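Local coordinates for protein DnaJ homolog dnj-2 (Caenorhabditis elegans, PDB 2QSA) that probably acts as a J-domain co-chaperone of Hsp70, this chain being the N-terminal J domain of a longer transmembrane DNAJC25-family protein, at residues 10-22 with 59-71. Numbering follows the deposited sequence. Where two conformers were deposited one is given.
Sequences LYCGLENCYDVLE and EERFRVIATAYET
Val20 fits as a knob among Arg61, Val64, Ile65 and Ala68, seating the short first helix of the J domain (17-20) on helix 52-73, one of the two long helices that form the antiparallel hairpin of this fold. Val20 CG1, anti to the backbone N (chi1 171°), points into the hole and lies 3.8 Å from Ala68 CB, while CG2 meets CG1 of Val64. Small Ala68 lets the two backbones approach, Cys17 CA lying 4.6 Å from Ala68 CA. The Cys12–Cys17 disulfide packs directly on this alanine, with Cys12 SG 3.5 Å from Ala68 CA, and also ties the preceding loop to the helix start, where Asn16 is the N-cap. Leu21, the residue after Val20, sets its CG against Ala68 CB. It then spreads its methyls, CD2 to Ile65 CG2 and CD1 over the backbone N of Tyr69, and reaches on to Leu33 of helix 30-43, joining three helices in one core. Farther along, Tyr11 CD1 meets Thr71 CG2 at 3.5 Å.

Towards solvent, Arg61 closes the edge of this apolar patch. It grips Glu15 end-on, Arg61 NH1 to Glu15 OE1 at 2.8 Å and nearly straight (172°), Arg61 NH2 to Glu15 OE2 at 3.0 Å and more bent; both oxygens use their syn lone pairs, and the two planar groups lie 23° apart. A glutamine in place of Glu15 would probably leave the arginine without its countercharge and break one arm of the paired grip.

Behind this first shell, a bend at chi2 brings the guanidinium of Arg61 back to its position, where a water also links NH2 to Val20 O. Thr71 is positioned by its own helix: OG1 donates to Thr67 O, from the face of that carbonyl opposite Thr71 N.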
loop_
_atom_site.group_PDB
_atom_site.type_symbol
_atom_site.label_atom_id
_atom_site.label_comp_id
_atom_site.label_asym_id
_atom_site.label_seq_id
_atom_site.Cartn_x
_atom_site.Cartn_y
_atom_site.Cartn_z
ATOM N N LEU A 10 1.046 -1.320 10.106
ATOM C CA LEU A 10 2.059 -0.710 9.207
ATOM C C LEU A 10 1.678 -0.855 7.731
ATOM O O LEU A 10 1.157 -1.884 7.315
ATOM C CB LEU A 10 3.452 -1.332 9.420
ATOM C CG LEU A 10 4.031 -1.351 10.844
ATOM C CD1 LEU A 10 5.374 -2.070 10.849
ATOM C CD2 LEU A 10 4.174 0.037 11.380
ATOM N N TYR A 11 1.971 0.189 6.949
ATOM C CA TYR A 11 1.852 0.096 5.485
ATOM C C TYR A 11 0.462 -0.420 5.072
ATOM O O TYR A 11 -0.552 0.135 5.538
ATOM C CB TYR A 11 2.994 -0.795 4.957
ATOM C CG TYR A 11 4.359 -0.208 5.293
ATOM C CD1 TYR A 11 4.764 1.005 4.708
ATOM C CD2 TYR A 11 5.240 -0.847 6.190
ATOM C CE1 TYR A 11 6.022 1.566 4.981
ATOM C CE2 TYR A 11 6.500 -0.280 6.478
ATOM C CZ TYR A 11 6.882 0.895 5.862
ATOM O OH TYR A 11 8.112 1.434 6.142
ATOM N N CYS A 12 0.409 -1.437 4.195
ATOM C CA CYS A 12 -0.894 -1.963 3.726
ATOM C C CYS A 12 -1.440 -3.080 4.640
ATOM O O CYS A 12 -2.295 -3.874 4.200
ATOM C CB CYS A 12 -0.793 -2.475 2.273
ATOM S SG CYS A 12 -0.311 -1.107 1.161
ATOM N N GLY A 13 -0.970 -3.113 5.883
ATOM C CA GLY A 13 -1.504 -4.031 6.887
ATOM C C GLY A 13 -1.173 -5.468 6.559
ATOM O O GLY A 13 0.013 -5.783 6.319
ATOM N N LEU A 14 -2.202 -6.338 6.502
ATOM C CA LEU A 14 -1.944 -7.751 6.195
ATOM C C LEU A 14 -1.965 -8.096 4.684
ATOM O O LEU A 14 -1.879 -9.274 4.296
ATOM C CB LEU A 14 -2.845 -8.652 7.050
ATOM C CG LEU A 14 -2.561 -8.436 8.550
ATOM C CD1 LEU A 14 -3.449 -9.456 9.329
ATOM C CD2 LEU A 14 -1.077 -8.625 8.902
ATOM N N GLU A 15 -1.960 -7.052 3.838
ATOM C CA GLU A 15 -1.682 -7.215 2.416
ATOM C C GLU A 15 -0.351 -6.616 2.104
ATOM O O GLU A 15 0.083 -5.642 2.752
ATOM C CB GLU A 15 -2.722 -6.465 1.547
ATOM C CG GLU A 15 -4.073 -7.151 1.575
ATOM C CD GLU A 15 -5.072 -6.360 0.735
ATOM O OE1 GLU A 15 -5.577 -5.357 1.276
ATOM O OE2 GLU A 15 -5.274 -6.728 -0.451
ATOM N N ASN A 16 0.289 -7.213 1.108
ATOM C CA ASN A 16 1.550 -6.661 0.560
ATOM C C ASN A 16 1.194 -5.512 -0.407
ATOM O O ASN A 16 0.299 -5.640 -1.272
ATOM C CB ASN A 16 2.267 -7.820 -0.157
ATOM C CG ASN A 16 3.544 -7.382 -0.862
ATOM O OD1 ASN A 16 3.596 -6.344 -1.515
ATOM N ND2 ASN A 16 4.566 -8.222 -0.781
ATOM N N CYS A 17 1.784 -4.321 -0.207
ATOM C CA CYS A 17 1.387 -3.148 -1.037
ATOM C C CYS A 17 1.623 -3.364 -2.556
ATOM O O CYS A 17 0.868 -2.801 -3.391
ATOM C CB CYS A 17 2.152 -1.874 -0.615
ATOM S SG CYS A 17 1.830 -1.286 1.052
ATOM N N TYR A 18 2.685 -4.110 -2.903
ATOM C CA TYR A 18 2.861 -4.455 -4.345
ATOM C C TYR A 18 1.634 -5.246 -4.839
ATOM O O TYR A 18 1.121 -4.973 -5.931
ATOM C CB TYR A 18 4.099 -5.283 -4.563
ATOM C CG TYR A 18 5.382 -4.564 -4.335
ATOM C CD1 TYR A 18 5.949 -3.745 -5.344
ATOM C CD2 TYR A 18 6.062 -4.691 -3.125
ATOM C CE1 TYR A 18 7.202 -3.110 -5.143
ATOM C CE2 TYR A 18 7.330 -4.071 -2.914
ATOM C CZ TYR A 18 7.867 -3.261 -3.928
ATOM O OH TYR A 18 9.100 -2.657 -3.731
ATOM N N ASP A 19 1.169 -6.211 -4.051
ATOM C CA ASP A 19 -0.002 -7.019 -4.461
ATOM C C ASP A 19 -1.261 -6.171 -4.541
ATOM O O ASP A 19 -2.086 -6.387 -5.413
ATOM C CB ASP A 19 -0.254 -8.152 -3.475
ATOM C CG ASP A 19 0.880 -9.185 -3.458
ATOM O OD1 ASP A 19 1.678 -9.219 -4.388
ATOM O OD2 ASP A 19 0.889 -10.015 -2.513
ATOM N N VAL A 20 -1.394 -5.214 -3.613
ATOM C CA VAL A 20 -2.566 -4.335 -3.633
ATOM C C VAL A 20 -2.753 -3.628 -4.988
ATOM O O VAL A 20 -3.869 -3.513 -5.499
ATOM C CB VAL A 20 -2.504 -3.260 -2.483
ATOM C CG1 VAL A 20 -3.623 -2.211 -2.651
ATOM C CG2 VAL A 20 -2.624 -3.948 -1.112
ATOM N N LEU A 21 -1.638 -3.162 -5.545
ATOM C CA LEU A 21 -1.656 -2.509 -6.844
ATOM C C LEU A 21 -1.402 -3.436 -8.033
ATOM O O LEU A 21 -1.353 -2.968 -9.174
ATOM C CB LEU A 21 -0.654 -1.345 -6.829
ATOM C CG LEU A 21 -0.993 -0.240 -5.800
ATOM C CD1 LEU A 21 0.100 0.870 -5.861
ATOM C CD2 LEU A 21 -2.361 0.392 -6.072
ATOM N N GLU A 22 -1.276 -4.736 -7.771
ATOM C CA GLU A 22 -1.015 -5.758 -8.805
ATOM C C GLU A 22 0.241 -5.381 -9.612
ATOM O O GLU A 22 0.277 -5.501 -10.840
ATOM C CB GLU A 22 -2.278 -5.977 -9.682
ATOM C CG GLU A 22 -3.553 -6.307 -8.842
ATOM C CD GLU A 22 -4.915 -6.244 -9.617
ATOM O OE1 GLU A 22 -5.059 -5.521 -10.633
ATOM O OE2 GLU A 22 -5.877 -6.897 -9.145
ATOM N N GLU A 59 -14.825 3.626 -0.227
ATOM C CA GLU A 59 -13.817 4.469 0.472
ATOM C C GLU A 59 -12.831 3.632 1.285
ATOM O O GLU A 59 -11.617 3.898 1.285
ATOM C CB GLU A 59 -14.478 5.536 1.359
ATOM C CG GLU A 59 -15.149 6.569 0.525
ATOM C CD GLU A 59 -15.913 7.616 1.316
ATOM O OE1 GLU A 59 -15.471 7.955 2.439
ATOM O OE2 GLU A 59 -16.952 8.094 0.789
ATOM N N GLU A 60 -13.366 2.619 1.949
ATOM C CA GLU A 60 -12.568 1.677 2.737
ATOM C C GLU A 60 -11.490 1.061 1.854
ATOM O O GLU A 60 -10.314 1.041 2.212
ATOM C CB GLU A 60 -13.445 0.545 3.283
ATOM C CG GLU A 60 -14.120 0.808 4.606
ATOM C CD GLU A 60 -15.105 -0.308 4.994
ATOM O OE1 GLU A 60 -14.790 -1.522 4.813
ATOM O OE2 GLU A 60 -16.200 0.035 5.492
ATOM N N ARG A 61 -11.879 0.573 0.682
ATOM C CA ARG A 61 -10.857 -0.067 -0.162
ATOM C C ARG A 61 -9.914 0.990 -0.785
ATOM O O ARG A 61 -8.679 0.791 -0.905
ATOM C CB ARG A 61 -11.518 -0.881 -1.261
ATOM C CG ARG A 61 -10.551 -1.693 -2.121
ATOM C CD ARG A 61 -9.729 -2.679 -1.223
ATOM N NE ARG A 61 -8.736 -3.436 -1.979
ATOM C CZ ARG A 61 -7.703 -4.037 -1.373
ATOM N NH1 ARG A 61 -7.618 -3.930 -0.018
ATOM N NH2 ARG A 61 -6.771 -4.727 -2.042
ATOM N N PHE A 62 -10.516 2.092 -1.200
ATOM C CA PHE A 62 -9.753 3.197 -1.793
ATOM C C PHE A 62 -8.586 3.609 -0.882
ATOM O O PHE A 62 -7.455 3.877 -1.373
ATOM C CB PHE A 62 -10.678 4.393 -2.052
ATOM C CG PHE A 62 -10.030 5.488 -2.885
ATOM C CD1 PHE A 62 -10.281 5.568 -4.239
ATOM C CD2 PHE A 62 -9.145 6.402 -2.311
ATOM C CE1 PHE A 62 -9.690 6.606 -5.044
ATOM C CE2 PHE A 62 -8.536 7.432 -3.079
ATOM C CZ PHE A 62 -8.824 7.527 -4.456
ATOM N N ARG A 63 -8.849 3.665 0.435
ATOM C CA ARG A 63 -7.796 3.979 1.403
ATOM C C ARG A 63 -6.594 3.048 1.296
ATOM O O ARG A 63 -5.455 3.489 1.392
ATOM C CB ARG A 63 -8.352 3.979 2.842
ATOM C CG ARG A 63 -9.152 5.254 3.157
ATOM C CD ARG A 63 -9.414 5.380 4.667
ATOM N NE ARG A 63 -10.435 4.440 5.162
ATOM C CZ ARG A 63 -11.753 4.678 5.147
ATOM N NH1 ARG A 63 -12.223 5.805 4.633
ATOM N NH2 ARG A 63 -12.608 3.770 5.613
ATOM N N VAL A 64 -6.852 1.759 1.112
ATOM C CA VAL A 64 -5.717 0.824 0.960
ATOM C C VAL A 64 -4.934 1.086 -0.337
ATOM O O VAL A 64 -3.683 1.026 -0.347
ATOM C CB VAL A 64 -6.197 -0.639 1.054
ATOM C CG1 VAL A 64 -4.971 -1.569 1.098
ATOM C CG2 VAL A 64 -7.088 -0.795 2.340
ATOM N N ILE A 65 -5.667 1.272 -1.446
ATOM C CA ILE A 65 -5.063 1.581 -2.737
ATOM C C ILE A 65 -4.135 2.804 -2.588
ATOM O O ILE A 65 -2.983 2.773 -3.027
ATOM C CB ILE A 65 -6.145 1.805 -3.812
ATOM C CG1 ILE A 65 -6.843 0.454 -4.081
ATOM C CG2 ILE A 65 -5.534 2.398 -5.064
ATOM C CD1 ILE A 65 -8.321 0.592 -4.444
ATOM N N ALA A 66 -4.634 3.853 -1.939
ATOM C CA ALA A 66 -3.865 5.103 -1.784
ATOM C C ALA A 66 -2.645 4.845 -0.884
ATOM O O ALA A 66 -1.554 5.366 -1.182
ATOM C CB ALA A 66 -4.746 6.164 -1.211
ATOM N N THR A 67 -2.805 4.091 0.210
ATOM C CA THR A 67 -1.662 3.749 1.075
ATOM C C THR A 67 -0.579 2.991 0.282
ATOM O O THR A 67 0.613 3.296 0.426
ATOM C CB THR A 67 -2.119 2.912 2.245
ATOM O OG1 THR A 67 -2.919 3.750 3.083
ATOM C CG2 THR A 67 -0.950 2.436 3.061
ATOM N N ALA A 68 -1.007 2.037 -0.569
ATOM C CA ALA A 68 -0.019 1.263 -1.351
ATOM C C ALA A 68 0.742 2.212 -2.262
ATOM O O ALA A 68 1.949 2.090 -2.413
ATOM C CB ALA A 68 -0.713 0.174 -2.180
ATOM N N TYR A 69 0.039 3.152 -2.875
ATOM C CA TYR A 69 0.741 4.039 -3.835
ATOM C C TYR A 69 1.696 4.968 -3.087
ATOM O O TYR A 69 2.809 5.183 -3.555
ATOM C CB TYR A 69 -0.280 4.838 -4.623
ATOM C CG TYR A 69 0.303 5.675 -5.731
ATOM C CD1 TYR A 69 1.157 5.113 -6.695
ATOM C CD2 TYR A 69 -0.069 7.013 -5.895
ATOM C CE1 TYR A 69 1.674 5.855 -7.779
ATOM C CE2 TYR A 69 0.444 7.776 -7.003
ATOM C CZ TYR A 69 1.320 7.182 -7.935
ATOM O OH TYR A 69 1.817 7.914 -9.005
ATOM N N GLU A 70 1.247 5.516 -1.951
ATOM C CA GLU A 70 2.094 6.408 -1.150
ATOM C C GLU A 70 3.357 5.708 -0.668
ATOM O O GLU A 70 4.428 6.305 -0.649
ATOM C CB GLU A 70 1.295 6.992 0.009
ATOM C CG GLU A 70 0.198 7.937 -0.474
ATOM C CD GLU A 70 -0.862 8.264 0.588
ATOM O OE1 GLU A 70 -0.717 7.784 1.740
ATOM O OE2 GLU A 70 -1.845 9.006 0.272
ATOM N N THR A 71 3.226 4.434 -0.297
ATOM C CA THR A 71 4.362 3.652 0.190
ATOM C C THR A 71 5.353 3.375 -0.932
ATOM O O THR A 71 6.568 3.432 -0.697
ATOM C CB THR A 71 3.842 2.322 0.735
ATOM O OG1 THR A 71 2.942 2.622 1.836
ATOM C CG2 THR A 71 4.997 1.390 1.187
HETATM O O HOH W 1 -6.274 -4.573 -4.864
#